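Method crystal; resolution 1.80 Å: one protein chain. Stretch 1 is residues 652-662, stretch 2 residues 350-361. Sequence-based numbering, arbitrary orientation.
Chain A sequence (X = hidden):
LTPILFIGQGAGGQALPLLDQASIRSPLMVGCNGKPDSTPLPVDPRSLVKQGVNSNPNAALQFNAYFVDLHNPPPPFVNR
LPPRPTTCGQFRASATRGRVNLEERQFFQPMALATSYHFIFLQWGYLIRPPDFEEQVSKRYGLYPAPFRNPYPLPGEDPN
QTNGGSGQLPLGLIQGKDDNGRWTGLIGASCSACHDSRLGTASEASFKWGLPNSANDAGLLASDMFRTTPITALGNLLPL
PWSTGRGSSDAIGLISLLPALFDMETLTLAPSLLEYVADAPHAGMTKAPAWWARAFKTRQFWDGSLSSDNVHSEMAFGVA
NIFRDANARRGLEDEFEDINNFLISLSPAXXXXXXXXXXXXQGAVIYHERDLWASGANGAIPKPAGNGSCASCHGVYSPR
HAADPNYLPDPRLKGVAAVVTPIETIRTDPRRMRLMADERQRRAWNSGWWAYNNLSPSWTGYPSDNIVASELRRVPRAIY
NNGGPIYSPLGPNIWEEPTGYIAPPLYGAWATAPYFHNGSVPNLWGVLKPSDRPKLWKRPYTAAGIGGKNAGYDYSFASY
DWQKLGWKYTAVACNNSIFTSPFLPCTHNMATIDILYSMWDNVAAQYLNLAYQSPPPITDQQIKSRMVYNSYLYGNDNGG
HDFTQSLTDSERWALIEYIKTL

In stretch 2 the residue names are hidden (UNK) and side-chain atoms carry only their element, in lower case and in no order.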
# COMPACT_ATOMS: atom_id res chain seq x y z
N ARG A 652 4.72 28.27 -2.31
CA ARG A 652 4.54 27.06 -1.43
C ARG A 652 3.39 27.16 -0.45
O ARG A 652 2.58 26.21 -0.34
CB ARG A 652 5.85 26.74 -0.69
CG ARG A 652 7.02 26.44 -1.61
CD ARG A 652 8.33 26.36 -0.86
NE ARG A 652 9.33 25.83 -1.79
CZ ARG A 652 10.42 26.47 -2.16
NH1 ARG A 652 10.62 27.69 -1.68
NH2 ARG A 652 11.27 25.95 -3.06
N TRP A 653 3.29 28.26 0.32
CA TRP A 653 2.11 28.42 1.20
C TRP A 653 0.80 28.40 0.43
O TRP A 653 -0.18 27.82 0.94
CB TRP A 653 2.22 29.71 2.01
CG TRP A 653 3.38 29.69 2.96
CD1 TRP A 653 4.50 30.49 2.95
CD2 TRP A 653 3.58 28.77 4.11
NE1 TRP A 653 5.38 30.18 3.97
CE2 TRP A 653 4.88 29.16 4.72
CE3 TRP A 653 2.87 27.73 4.65
CZ2 TRP A 653 5.39 28.50 5.84
CZ3 TRP A 653 3.38 27.09 5.79
CH2 TRP A 653 4.62 27.48 6.38
N ALA A 654 0.76 28.99 -0.79
CA ALA A 654 -0.49 29.01 -1.58
C ALA A 654 -0.84 27.60 -1.99
O ALA A 654 -2.02 27.17 -1.91
CB ALA A 654 -0.40 29.90 -2.81
N LEU A 655 0.19 26.87 -2.42
CA LEU A 655 -0.02 25.48 -2.86
C LEU A 655 -0.45 24.64 -1.67
O LEU A 655 -1.34 23.79 -1.83
CB LEU A 655 1.27 24.93 -3.42
CG LEU A 655 1.65 25.24 -4.89
CD1 LEU A 655 3.11 24.83 -5.04
CD2 LEU A 655 0.75 24.48 -5.89
N ILE A 656 0.11 24.88 -0.48
CA ILE A 656 -0.38 24.13 0.70
C ILE A 656 -1.83 24.40 1.04
O ILE A 656 -2.62 23.48 1.33
CB ILE A 656 0.54 24.33 1.92
CG1 ILE A 656 1.81 23.49 1.73
CG2 ILE A 656 -0.14 23.94 3.22
CD1 ILE A 656 2.99 24.11 2.50
N GLU A 657 -2.21 25.68 1.02
CA GLU A 657 -3.58 26.03 1.24
C GLU A 657 -4.48 25.35 0.21
O GLU A 657 -5.58 24.88 0.55
CB GLU A 657 -3.74 27.54 1.12
CG GLU A 657 -4.92 27.97 1.95
CD GLU A 657 -4.70 27.84 3.45
OE1 GLU A 657 -3.57 27.53 3.90
OE2 GLU A 657 -5.70 27.99 4.18
N TYR A 658 -4.05 25.34 -1.05
CA TYR A 658 -4.85 24.67 -2.06
C TYR A 658 -5.01 23.15 -1.76
O TYR A 658 -6.11 22.57 -1.89
CB TYR A 658 -4.23 24.89 -3.43
CG TYR A 658 -4.96 24.13 -4.52
CD1 TYR A 658 -6.34 24.30 -4.69
CD2 TYR A 658 -4.28 23.27 -5.37
CE1 TYR A 658 -7.02 23.62 -5.68
CE2 TYR A 658 -4.96 22.56 -6.38
CZ TYR A 658 -6.32 22.77 -6.51
OH TYR A 658 -7.02 22.16 -7.47
N ILE A 659 -3.96 22.52 -1.30
CA ILE A 659 -4.02 21.06 -1.05
C ILE A 659 -5.00 20.73 0.09
O ILE A 659 -5.62 19.62 0.14
CB ILE A 659 -2.62 20.46 -0.84
CG1 ILE A 659 -1.84 20.50 -2.17
CG2 ILE A 659 -2.73 18.99 -0.30
CD1 ILE A 659 -0.34 20.47 -2.02
N LYS A 660 -5.10 21.66 1.05
CA LYS A 660 -6.13 21.57 2.10
C LYS A 660 -7.54 21.40 1.53
O LYS A 660 -8.35 20.78 2.17
CB LYS A 660 -6.07 22.80 3.03
CG LYS A 660 -4.79 22.93 3.82
CD LYS A 660 -4.87 24.17 4.74
CE LYS A 660 -3.59 24.46 5.51
NZ LYS A 660 -3.66 25.79 6.21
N THR A 661 -7.83 21.98 0.35
CA THR A 661 -9.13 21.87 -0.24
C THR A 661 -9.33 20.56 -1.03
O THR A 661 -10.45 20.29 -1.46
CB THR A 661 -9.46 23.00 -1.22
OG1 THR A 661 -8.60 22.92 -2.31
CG2 THR A 661 -9.29 24.41 -0.60
N LEU A 662 -8.27 19.79 -1.23
CA LEU A 662 -8.39 18.54 -2.02
C LEU A 662 -8.76 17.35 -1.12
O LEU A 662 -9.09 16.29 -1.57
CB LEU A 662 -7.11 18.29 -2.82
CG LEU A 662 -6.67 19.39 -3.80
CD1 LEU A 662 -5.31 19.00 -4.35
CD2 LEU A 662 -7.71 19.49 -4.91
OXT LEU A 662 -8.86 17.40 0.11
N UNK A 350 -12.26 14.99 4.75
CA UNK A 350 -12.12 16.38 4.37
C UNK A 350 -11.38 17.11 5.47
O UNK A 350 -11.42 16.75 6.64
c UNK A 350 -13.49 17.09 4.12
o UNK A 350 -14.28 16.98 5.33
c UNK A 350 -14.23 16.46 2.95
N UNK A 351 -10.68 18.15 5.10
CA UNK A 351 -9.73 18.80 6.00
C UNK A 351 -10.50 19.44 7.13
O UNK A 351 -11.48 20.10 6.83
o UNK A 351 -5.03 22.66 8.00
c UNK A 351 -9.06 19.87 5.21
c UNK A 351 -8.02 20.60 5.97
c UNK A 351 -5.77 20.68 6.89
c UNK A 351 -8.26 21.90 6.46
c UNK A 351 -6.02 21.98 7.34
c UNK A 351 -6.75 20.03 6.17
c UNK A 351 -7.26 22.59 7.14
N UNK A 352 -10.11 19.17 8.41
CA UNK A 352 -10.97 19.59 9.52
C UNK A 352 -10.68 21.03 10.03
O UNK A 352 -11.41 21.54 10.88
c UNK A 352 -10.69 18.52 10.60
c UNK A 352 -9.24 18.19 10.36
c UNK A 352 -8.91 18.48 8.90
N UNK A 353 -9.66 21.70 9.51
CA UNK A 353 -9.38 23.08 9.98
C UNK A 353 -9.72 24.18 8.99
O UNK A 353 -10.32 23.96 7.93
c UNK A 353 -6.71 22.38 12.63
n UNK A 353 -7.20 21.41 14.91
c UNK A 353 -7.90 22.25 11.72
c UNK A 353 -7.95 23.17 10.51
c UNK A 353 -6.77 21.14 13.52
N UNK A 354 -9.37 25.40 9.39
CA UNK A 354 -9.74 26.55 8.62
C UNK A 354 -8.91 26.67 7.33
O UNK A 354 -7.71 26.37 7.32
c UNK A 354 -8.22 27.94 10.15
c UNK A 354 -9.63 27.83 9.50
o UNK A 354 -9.78 28.96 8.65
N UNK A 355 -9.55 27.09 6.26
CA UNK A 355 -8.89 27.28 4.99
C UNK A 355 -9.12 28.71 4.54
O UNK A 355 -10.26 29.19 4.61
c UNK A 355 -9.21 24.89 4.30
c UNK A 355 -9.44 26.36 3.89
c UNK A 355 -8.73 26.62 2.58
c UNK A 355 -9.70 23.85 3.30
N UNK A 356 -8.07 29.34 4.06
CA UNK A 356 -8.14 30.70 3.45
C UNK A 356 -8.53 30.52 2.02
O UNK A 356 -7.72 30.13 1.24
n UNK A 356 -6.35 33.69 3.89
c UNK A 356 -6.81 32.82 3.04
c UNK A 356 -6.79 31.39 3.54
o UNK A 356 -7.25 33.14 1.94
N UNK A 357 -9.77 30.81 1.67
CA UNK A 357 -10.25 30.50 0.33
C UNK A 357 -9.47 31.24 -0.76
O UNK A 357 -9.14 30.68 -1.80
c UNK A 357 -12.26 30.69 -1.20
c UNK A 357 -11.71 30.87 0.23
o UNK A 357 -12.40 29.99 1.09
N UNK A 358 -9.14 32.51 -0.50
CA UNK A 358 -8.39 33.26 -1.50
C UNK A 358 -6.96 32.75 -1.68
O UNK A 358 -6.41 32.79 -2.78
c UNK A 358 -8.40 34.76 -1.18
N UNK A 359 -6.31 32.31 -0.60
CA UNK A 359 -4.96 31.79 -0.69
C UNK A 359 -5.01 30.45 -1.49
O UNK A 359 -4.18 30.18 -2.39
c UNK A 359 -2.51 30.97 2.37
c UNK A 359 -2.03 31.98 0.03
c UNK A 359 -4.38 31.65 0.74
c UNK A 359 -2.96 31.14 0.90
N UNK A 360 -6.02 29.63 -1.18
CA UNK A 360 -6.24 28.35 -1.86
C UNK A 360 -6.48 28.52 -3.38
O UNK A 360 -6.03 27.69 -4.22
c UNK A 360 -7.39 27.61 -1.18
N UNK A 361 -7.10 29.64 -3.74
CA UNK A 361 -7.33 29.91 -5.16
C UNK A 361 -6.04 30.35 -5.85
O UNK A 361 -5.83 30.04 -7.00
o UNK A 361 -12.15 30.90 -5.01
c UNK A 361 -11.01 31.20 -5.42
o UNK A 361 -10.79 32.14 -6.22
c UNK A 361 -9.83 30.37 -4.94
c UNK A 361 -8.47 30.93 -5.36
O HOH W 1 -10.37 18.81 2.28
O HOH W 2 -5.36 25.19 8.36
O HOH W 3 -5.47 28.33 6.91

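Position 350 carries a carbon bearing one oxygen and one carbon, the beta-branched pattern of threonine; Thr350 makes no contact with stretch 1. At 351 one carbon leads to a six-carbon ring bearing an oxygen, with CB 3.3 Å from Lys660 O: Tyr351. Lys660 CG sits 4.0 Å from the centroid of the Tyr351 ring, 16° off the normal, so the aliphatic part of the lysine makes a CH-pi contact over one face. Position 352 has three carbons closing onto the backbone N, hence Pro352, out of reach. At 353 four carbons in a row end in nitrogen: Lys353, whose end leads away.

Position 354 again has one carbon bearing an oxygen and a carbon, Thr354; its CB points away, and its role falls to its carbonyl, which accepts from two waters. At 355 four carbons fork at the first, one arm two carbons long, and the side chain meets Lys660 and Thr661: Ile355. Its CD1 reaches 3.5 Å from Lys660 O, and its CG2 lies 3.9 Å from Thr661 CG2. Position 356 has two carbons, the second carrying one oxygen and one nitrogen, and its backbone N donates to Glu657 OE2 (2.7 Å, 176°): Asn356. Its OD1 caps the helix that follows, accepting from the backbone N of 359 at 2.8 Å.

Position 357 has one carbon carrying an oxygen and a carbon: Thr357. Position 358 has a single carbon: Ala358. Both point away from stretch 1. At 359 four carbons fork at the second, and the side chain, pointing toward stretch 1, meets Ala654 and Glu657: Leu359. Its CD1 lies 3.7 Å from Ala654 CA and its CG 3.7 Å from Glu657 CB. At 360 there is a lone CB, 3.7 Å from Glu657 O: Ala360. The backbones come close here, the CA atoms of Ala360 and Tyr658 being 3.9 Å apart. Position 361 has three carbons, the third carrying two oxygens: Glu361, which points away.

The contact buries 569 Å². The helix axes approach to 7.3 Å at 108°, with Leu359 and Ala360 packed against Ala654, Glu657 and Tyr658. Glu657 joins both parts of the interface: OE2 takes the nearly linear bond from Asn356 N, and OE1 forms a salt bridge with Lys660 NZ (2.9 Å). Waters complete the polar network. Water 1 links Tyr351 N, Lys660 O and the C-terminal Leu662 OXT; water 2 joins Tyr351 OH, Thr354 O and Lys660 NZ; water 3 donates to Thr354 O and Glu657 OE2. Thus Lys660 serves twice, its chain lying over the aromatic ring and its ammonium meeting carboxylate and water.

Stretch 2, residues 350-361: TYPKTINTALAE
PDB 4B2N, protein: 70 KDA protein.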